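Local coordinates for Lmo1340 protein (Listeria monocytogenes, PDB 4NLM), which is a surface protein of unknown function, probably a lipoprotein, whose chain folds into a YqgU-like six-bladed beta propeller, at residues Y70-N75 with E79-I84; V51-L54 with S58-L61. One frame throughout, in Å; residues are numbered along the deposited sequence.

How the contacts relate
Contact 2 is the first and contact 1 the last strand pairing of one four-stranded antiparallel propeller blade, ordered 47-55, 58-65, 68-75, 81-87. Contact 2 pairs the first two strands about 13 Å from the chain centre and is almost wholly buried; its side chains meet through hydrocarbon and one indole. Contact 1 joins the last two strands, with its centre about 21 Å out, where charged side chains, a salt bridge and waters replace much of the apolar packing. Strands 58-65 and 68-75 bring the two centres within about 9 Å. Leu61 N meets Glu72 O, and Ser58 OG reaches Glu73 OE2 at 2.6 Å.

Contact 1 of 2, residues Y70-N75 with E79-I84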
ATOM      1  N   TYR A  70     -16.061  13.114   4.158  1.00 10.96           N
ATOM      2  CA  TYR A  70     -16.879  12.444   3.176  1.00 12.66           C
ATOM      3  C   TYR A  70     -16.069  11.488   2.319  1.00 11.26           C
ATOM      4  O   TYR A  70     -14.989  11.823   1.849  1.00 12.11           O
ATOM      5  CB  TYR A  70     -17.577  13.454   2.248  1.00 13.71           C
ATOM      6  CG  TYR A  70     -18.514  14.383   2.974  1.00 12.41           C
ATOM      7  CD1 TYR A  70     -18.070  15.587   3.491  1.00 14.39           C
ATOM      8  CD2 TYR A  70     -19.842  14.062   3.141  1.00 15.36           C
ATOM      9  CE1 TYR A  70     -18.919  16.442   4.159  1.00 17.43           C
ATOM     10  CE2 TYR A  70     -20.700  14.912   3.833  1.00 16.85           C
ATOM     11  CZ  TYR A  70     -20.232  16.103   4.325  1.00 17.58           C
ATOM     12  OH  TYR A  70     -21.087  16.942   5.017  1.00 20.64           O
ATOM     13  N   PHE A  71     -16.618  10.294   2.104  1.00 11.39           N
ATOM     14  CA  PHE A  71     -16.053   9.295   1.197  1.00 11.31           C
ATOM     15  C   PHE A  71     -17.019   9.122   0.043  1.00 11.21           C
ATOM     16  O   PHE A  71     -18.205   8.886   0.245  1.00 12.35           O
ATOM     17  CB  PHE A  71     -15.795   7.966   1.922  1.00 11.28           C
ATOM     18  CG  PHE A  71     -14.731   8.085   2.952  1.00 12.03           C
ATOM     19  CD1 PHE A  71     -13.413   8.020   2.589  1.00 11.61           C
ATOM     20  CD2 PHE A  71     -15.041   8.281   4.280  1.00 12.45           C
ATOM     21  CE1 PHE A  71     -12.416   8.144   3.505  1.00 12.30           C
ATOM     22  CE2 PHE A  71     -14.036   8.421   5.219  1.00 13.13           C
ATOM     23  CZ  PHE A  71     -12.724   8.359   4.835  1.00 12.43           C
ATOM     24  N   GLU A  72     -16.485   9.269  -1.166  1.00 11.64           N
ATOM     25  CA  GLU A  72     -17.264   9.160  -2.385  1.00 11.83           C
ATOM     26  C   GLU A  72     -16.558   8.289  -3.418  1.00 11.16           C
ATOM     27  O   GLU A  72     -15.325   8.217  -3.443  1.00 11.13           O
ATOM     28  CB  GLU A  72     -17.456  10.562  -3.013  1.00 13.57           C
ATOM     29  CG  GLU A  72     -18.284  11.540  -2.193  1.00 15.75           C
ATOM     30  CD  GLU A  72     -18.223  12.953  -2.730  1.00 15.89           C
ATOM     31  OE1 GLU A  72     -17.108  13.465  -2.842  1.00 20.45           O
ATOM     32  OE2 GLU A  72     -19.288  13.533  -3.008  1.00 20.98           O
ATOM     33  N   GLU A  73     -17.367   7.671  -4.288  1.00 11.44           N
ATOM     34  CA  GLU A  73     -16.816   7.058  -5.494  1.00 11.13           C
ATOM     35  C   GLU A  73     -16.827   8.140  -6.567  1.00 13.43           C
ATOM     36  O   GLU A  73     -17.853   8.739  -6.798  1.00 16.32           O
ATOM     37  CB  GLU A  73     -17.627   5.851  -5.911  1.00 11.98           C
ATOM     38  CG  GLU A  73     -17.099   5.178  -7.181  1.00 13.20           C
ATOM     39  CD  GLU A  73     -17.738   3.858  -7.442  1.00 15.84           C
ATOM     40  OE1 GLU A  73     -18.837   3.661  -6.910  1.00 22.19           O
ATOM     41  OE2 GLU A  73     -17.159   3.046  -8.203  1.00 19.40           O
ATOM     42  N   LEU A  74     -15.687   8.356  -7.211  1.00 11.13           N
ATOM     43  CA  LEU A  74     -15.523   9.364  -8.256  1.00 11.30           C
ATOM     44  C   LEU A  74     -15.165   8.678  -9.560  1.00 11.34           C
ATOM     45  O   LEU A  74     -14.183   7.966  -9.616  1.00 11.80           O
ATOM     46  CB  LEU A  74     -14.412  10.328  -7.877  1.00 11.87           C
ATOM     47  CG  LEU A  74     -13.986  11.291  -9.001  1.00 12.27           C
ATOM     48  CD1 LEU A  74     -15.089  12.268  -9.365  1.00 13.73           C
ATOM     49  CD2 LEU A  74     -12.729  12.024  -8.603  1.00 12.61           C
ATOM     50  N   ASN A  75     -15.982   8.891 -10.586  1.00 11.84           N
ATOM     51  CA  ASN A  75     -15.690   8.322 -11.903  1.00 12.82           C
ATOM     52  C   ASN A  75     -14.604   9.176 -12.564  1.00 13.94           C
ATOM     53  O   ASN A  75     -14.721  10.394 -12.571  1.00 15.10           O
ATOM     54  CB  ASN A  75     -16.967   8.312 -12.752  1.00 14.81           C
ATOM     55  CG  ASN A  75     -16.780   7.641 -14.089  1.00 15.76           C
ATOM     56  OD1 ASN A  75     -16.118   8.162 -14.988  1.00 16.28           O
ATOM     57  ND2 ASN A  75     -17.348   6.465 -14.226  1.00 17.45           N
ATOM     58  N   GLU A  79     -16.766  12.491 -14.137  1.00 16.57           N
ATOM     59  CA  GLU A  79     -16.860  13.331 -12.931  1.00 16.30           C
ATOM     60  C   GLU A  79     -18.029  13.009 -12.031  1.00 16.16           C
ATOM     61  O   GLU A  79     -18.269  13.731 -11.079  1.00 18.28           O
ATOM     62  CB  GLU A  79     -16.890  14.823 -13.301  1.00 19.42           C
ATOM     63  CG  GLU A  79     -15.760  15.265 -14.226  1.00 22.88           C
ATOM     64  CD  GLU A  79     -15.928  16.702 -14.696  1.00 29.79           C
ATOM     65  OE1 GLU A  79     -16.615  17.498 -14.022  1.00 36.71           O
ATOM     66  OE2 GLU A  79     -15.383  17.044 -15.760  1.00 36.17           O
ATOM     67  N   LYS A  80     -18.745  11.919 -12.282  1.00 14.41           N
ATOM     68  CA  LYS A  80     -19.867  11.597 -11.409  1.00 15.54           C
ATOM     69  C   LYS A  80     -19.375  11.131 -10.046  1.00 14.78           C
ATOM     70  O   LYS A  80     -18.438  10.338  -9.952  1.00 17.38           O
ATOM     71  CB  LYS A  80     -20.775  10.521 -12.007  1.00 18.61           C
ATOM     72  CG  LYS A  80     -22.096  10.398 -11.239  1.00 23.23           C
ATOM     73  CD  LYS A  80     -23.102   9.455 -11.862  1.00 29.32           C
ATOM     74  CE  LYS A  80     -24.416   9.491 -11.091  1.00 31.60           C
ATOM     75  NZ  LYS A  80     -25.408   8.507 -11.603  1.00 35.61           N
ATOM     76  N   LYS A  81     -20.047  11.612  -9.010  1.00 13.68           N
ATOM     77  CA  LYS A  81     -19.748  11.238  -7.636  1.00 13.93           C
ATOM     78  C   LYS A  81     -20.902  10.477  -7.025  1.00 14.19           C
ATOM     79  O   LYS A  81     -22.067  10.745  -7.293  1.00 14.89           O
ATOM     80  CB  LYS A  81     -19.492  12.488  -6.797  1.00 14.37           C
ATOM     81  CG  LYS A  81     -18.210  13.212  -7.161  1.00 14.98           C
ATOM     82  CD  LYS A  81     -18.025  14.504  -6.379  1.00 16.38           C
ATOM     83  CE  LYS A  81     -16.821  15.303  -6.827  1.00 17.79           C
ATOM     84  NZ  LYS A  81     -16.749  16.618  -6.147  1.00 20.15           N
ATOM     85  N   ARG A  82     -20.550   9.534  -6.179  1.00 14.49           N
ATOM     86  CA  ARG A  82     -21.537   8.766  -5.445  1.00 14.67           C
ATOM     87  C   ARG A  82     -21.133   8.755  -3.980  1.00 13.25           C
ATOM     88  O   ARG A  82     -20.039   8.337  -3.648  1.00 13.16           O
ATOM     89  CB  ARG A  82     -21.579   7.342  -5.987  1.00 14.64           C
ATOM     90  CG  ARG A  82     -22.570   6.474  -5.251  1.00 15.83           C
ATOM     91  CD  ARG A  82     -22.626   5.048  -5.771  1.00 14.63           C
ATOM     92  NE  ARG A  82     -21.387   4.295  -5.558  1.00 14.78           N
ATOM     93  CZ  ARG A  82     -21.129   3.509  -4.521  1.00 15.48           C
ATOM     94  NH1 ARG A  82     -21.969   3.406  -3.498  1.00 16.97           N
ATOM     95  NH2 ARG A  82     -19.975   2.889  -4.457  1.00 16.07           N
ATOM     96  N   PRO A  83     -22.042   9.155  -3.087  1.00 14.47           N
ATOM     97  CA  PRO A  83     -21.708   9.142  -1.669  1.00 14.56           C
ATOM     98  C   PRO A  83     -21.651   7.737  -1.119  1.00 14.45           C
ATOM     99  O   PRO A  83     -22.526   6.953  -1.422  1.00 17.24           O
ATOM    100  CB  PRO A  83     -22.860   9.909  -1.023  1.00 18.25           C
ATOM    101  CG  PRO A  83     -24.009   9.690  -1.935  1.00 18.48           C
ATOM    102  CD  PRO A  83     -23.442   9.545  -3.323  1.00 17.79           C
ATOM    103  N   ILE A  84     -20.633   7.431  -0.326  1.00 13.37           N
ATOM    104  CA  ILE A  84     -20.509   6.157   0.329  1.00 15.05           C
ATOM    105  C   ILE A  84     -20.763   6.249   1.832  1.00 13.17           C
ATOM    106  O   ILE A  84     -21.632   5.594   2.366  1.00 17.74           O
ATOM    107  CB  ILE A  84     -19.115   5.541   0.085  1.00 12.84           C
ATOM    108  CG1 ILE A  84     -18.861   5.387  -1.427  1.00 14.28           C
ATOM    109  CG2 ILE A  84     -19.016   4.175   0.764  1.00 15.87           C
ATOM    110  CD1 ILE A  84     -17.407   5.186  -1.777  1.00 15.80           C
TER
HETATM  111  O   HOH W   1     -16.364  16.028  -3.475  1.00 25.10           O
HETATM  112  O   HOH W   2     -13.910  12.500 -14.035  0.50 18.08           O
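Glu73 and Arg82 face each other as an antiparallel hydrogen-bonded pair, and their side chains repeat the match as a salt bridge. Glu73 OE1 takes both guanidinium donors of the side-on edge, Arg82 NH2 at 2.8 Å and Arg82 NE at 3.0 Å. This oxygen lies in the guanidinium plane, but the carboxylate is turned 75° against it: NE comes nearly along the C-O axis, whereas NH2 arrives from above the carboxylate plane. The bend of Arg82 at its third torsion (chi3 66°) swings the group back to its extended partner. In the backbone the pair is closed by Glu73 N to Arg82 O at 2.8 Å and Arg82 N to Glu73 O at 2.9 Å, and Ile84 N and Asn75 N add bonds to Phe71 O and Lys80 O. Ile84 CD1 packs against Glu73 N at 3.5 Å.

On the opposite sheet face Glu72 and Lys81 stay apart, OE1 to NZ 4.6 Å, joined instead by a water that donates to the carboxylate and accepts from the ammonium. Leu74 CD1 touches Lys81 CG at 3.9 Å beside them.

Outside the hairpin, Ser58 OG binds Glu73 OE2 and Leu121 O accepts from Arg82 NH1. With the two-donor grip on OE1, these bonds would restrict rotation of both charged groups, whereas one water links the charges of Glu72 and Lys81.

Contact 2 of 2, residues V51-L54 with S58-L61; sequences VGWL and SVLL
A beta hairpin between the first two strands of a propeller blade is interrupted here by a beta bulge: Val51 and Gly52 together stand opposite the single residue Leu60. Val51 N donates to Leu60 O at 2.8 Å, and Leu60 N returns a bond to Gly52 O at 2.9 Å. The folded backbone of Val51 (psi -37°) and the very extended Gly52 form the bulge. Beyond it, Trp53 and Val59 form a non-hydrogen-bonded pair whose side chains diverge, and Leu54 N then binds Ser58 O, its donor tilted well out of the carbonyl plane, as the chain turns a corner at Leu54.

Leu60 takes apolar contacts from Val51 in the bulge and from Leu54 beyond it. Val51 lies alongside it, pointing the same way, with CB 3.8 Å from Leu60 CD2. Leu54 slants across the other flank, placing CG 3.9 Å from Leu60 CB, while its CD1 rests near Val59 O. Strand 90-96 of the next blade covers this cluster with Val94 and Ile96, so the three side chains belong to the packing between blades.

The indole of Trp53 leaves in another direction, toward Leu334 and Leu336, where its NE1 donates to Leu327 O of the sheet that includes strand 334-337. CG is anti to the carbonyl carbon (chi1 -65°), and with chi2 at 104° the benzo edge turns back toward residues 58-59, though CB leaves the other strand. Its CE3 atom meets Val59 CG1 at 3.7 Å, and the same carbon presents the ring edge to Ser58 O at 3.5 Å.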
ATOM      1  N   VAL A  51      -7.896   7.783  -2.112  1.00  8.67           N
ATOM      2  CA  VAL A  51      -7.356   6.683  -1.327  1.00  9.20           C
ATOM      3  C   VAL A  51      -6.815   5.563  -2.244  1.00  8.56           C
ATOM      4  O   VAL A  51      -5.807   4.943  -1.955  1.00  9.66           O
ATOM      5  CB  VAL A  51      -8.456   6.123  -0.414  1.00  9.09           C
ATOM      6  CG1 VAL A  51      -7.992   4.858   0.327  1.00 10.09           C
ATOM      7  CG2 VAL A  51      -8.908   7.189   0.565  1.00 10.45           C
ATOM      8  N   GLY A  52      -7.499   5.331  -3.349  1.00  8.27           N
ATOM      9  CA  GLY A  52      -7.141   4.263  -4.286  1.00  9.29           C
ATOM     10  C   GLY A  52      -8.232   4.011  -5.282  1.00  8.28           C
ATOM     11  O   GLY A  52      -9.194   4.738  -5.357  1.00  9.45           O
ATOM     12  N   TRP A  53      -8.068   2.929  -6.058  1.00  9.03           N
ATOM     13  CA  TRP A  53      -9.033   2.538  -7.053  1.00  8.68           C
ATOM     14  C   TRP A  53     -10.200   1.773  -6.428  1.00  8.78           C
ATOM     15  O   TRP A  53     -10.019   0.969  -5.518  1.00 10.85           O
ATOM     16  CB  TRP A  53      -8.401   1.586  -8.075  1.00  9.13           C
ATOM     17  CG  TRP A  53      -7.315   2.238  -8.886  1.00  9.01           C
ATOM     18  CD1 TRP A  53      -5.980   2.061  -8.735  1.00  9.45           C
ATOM     19  CD2 TRP A  53      -7.494   3.076 -10.002  1.00  9.33           C
ATOM     20  NE1 TRP A  53      -5.296   2.765  -9.688  1.00  9.55           N
ATOM     21  CE2 TRP A  53      -6.206   3.435 -10.458  1.00  9.86           C
ATOM     22  CE3 TRP A  53      -8.603   3.596 -10.654  1.00 10.12           C
ATOM     23  CZ2 TRP A  53      -6.011   4.261 -11.559  1.00 10.81           C
ATOM     24  CZ3 TRP A  53      -8.413   4.442 -11.700  1.00 10.60           C
ATOM     25  CH2 TRP A  53      -7.119   4.763 -12.156  1.00 11.43           C
ATOM     26  N   LEU A  54     -11.385   2.019  -6.971  1.00  9.65           N
ATOM     27  CA  LEU A  54     -12.565   1.185  -6.672  1.00 10.33           C
ATOM     28  C   LEU A  54     -12.982   0.298  -7.829  1.00 10.61           C
ATOM     29  O   LEU A  54     -13.652  -0.720  -7.608  1.00 12.68           O
ATOM     30  CB  LEU A  54     -13.742   2.053  -6.240  1.00 10.77           C
ATOM     31  CG  LEU A  54     -13.553   2.815  -4.931  1.00  9.78           C
ATOM     32  CD1 LEU A  54     -14.760   3.680  -4.664  1.00 11.92           C
ATOM     33  CD2 LEU A  54     -13.288   1.877  -3.784  1.00 11.17           C
ATOM     34  N   SER A  58     -12.973   4.215 -11.585  1.00 11.05           N
ATOM     35  CA  SER A  58     -13.380   5.035 -10.448  1.00 11.35           C
ATOM     36  C   SER A  58     -12.452   4.876  -9.277  1.00 10.52           C
ATOM     37  O   SER A  58     -11.772   3.852  -9.151  1.00 10.25           O
ATOM     38  CB  SER A  58     -14.810   4.746 -10.046  1.00 12.37           C
ATOM     39  OG  SER A  58     -14.897   3.440  -9.504  1.00 13.26           O
ATOM     40  N   VAL A  59     -12.457   5.912  -8.426  1.00 10.07           N
ATOM     41  CA  VAL A  59     -11.578   5.981  -7.287  1.00  9.32           C
ATOM     42  C   VAL A  59     -12.379   6.344  -6.039  1.00  8.55           C
ATOM     43  O   VAL A  59     -13.499   6.829  -6.132  1.00  9.44           O
ATOM     44  CB  VAL A  59     -10.447   7.007  -7.487  1.00  9.52           C
ATOM     45  CG1 VAL A  59      -9.624   6.592  -8.692  1.00  9.74           C
ATOM     46  CG2 VAL A  59     -10.977   8.443  -7.581  1.00 10.26           C
ATOM     47  N   LEU A  60     -11.765   6.068  -4.891  1.00  9.00           N
ATOM     48  CA  LEU A  60     -12.285   6.489  -3.596  1.00  8.44           C
ATOM     49  C   LEU A  60     -11.708   7.870  -3.223  1.00  8.53           C
ATOM     50  O   LEU A  60     -10.528   7.980  -3.060  1.00  9.52           O
ATOM     51  CB  LEU A  60     -11.946   5.443  -2.527  1.00  9.20           C
ATOM     52  CG  LEU A  60     -12.418   5.751  -1.112  1.00  9.87           C
ATOM     53  CD1 LEU A  60     -13.906   5.918  -1.064  1.00 11.51           C
ATOM     54  CD2 LEU A  60     -11.942   4.691  -0.142  1.00 10.48           C
ATOM     55  N   LEU A  61     -12.610   8.827  -3.160  1.00  8.83           N
ATOM     56  CA  LEU A  61     -12.289  10.231  -2.873  1.00  9.61           C
ATOM     57  C   LEU A  61     -12.659  10.587  -1.457  1.00  9.88           C
ATOM     58  O   LEU A  61     -13.778  10.374  -1.026  1.00 10.79           O
ATOM     59  CB  LEU A  61     -13.084  11.105  -3.845  1.00 10.63           C
ATOM     60  CG  LEU A  61     -12.977  12.594  -3.649  1.00 10.91           C
ATOM     61  CD1 LEU A  61     -11.555  13.135  -3.803  1.00 12.76           C
ATOM     62  CD2 LEU A  61     -13.933  13.349  -4.563  1.00 13.93           C
TER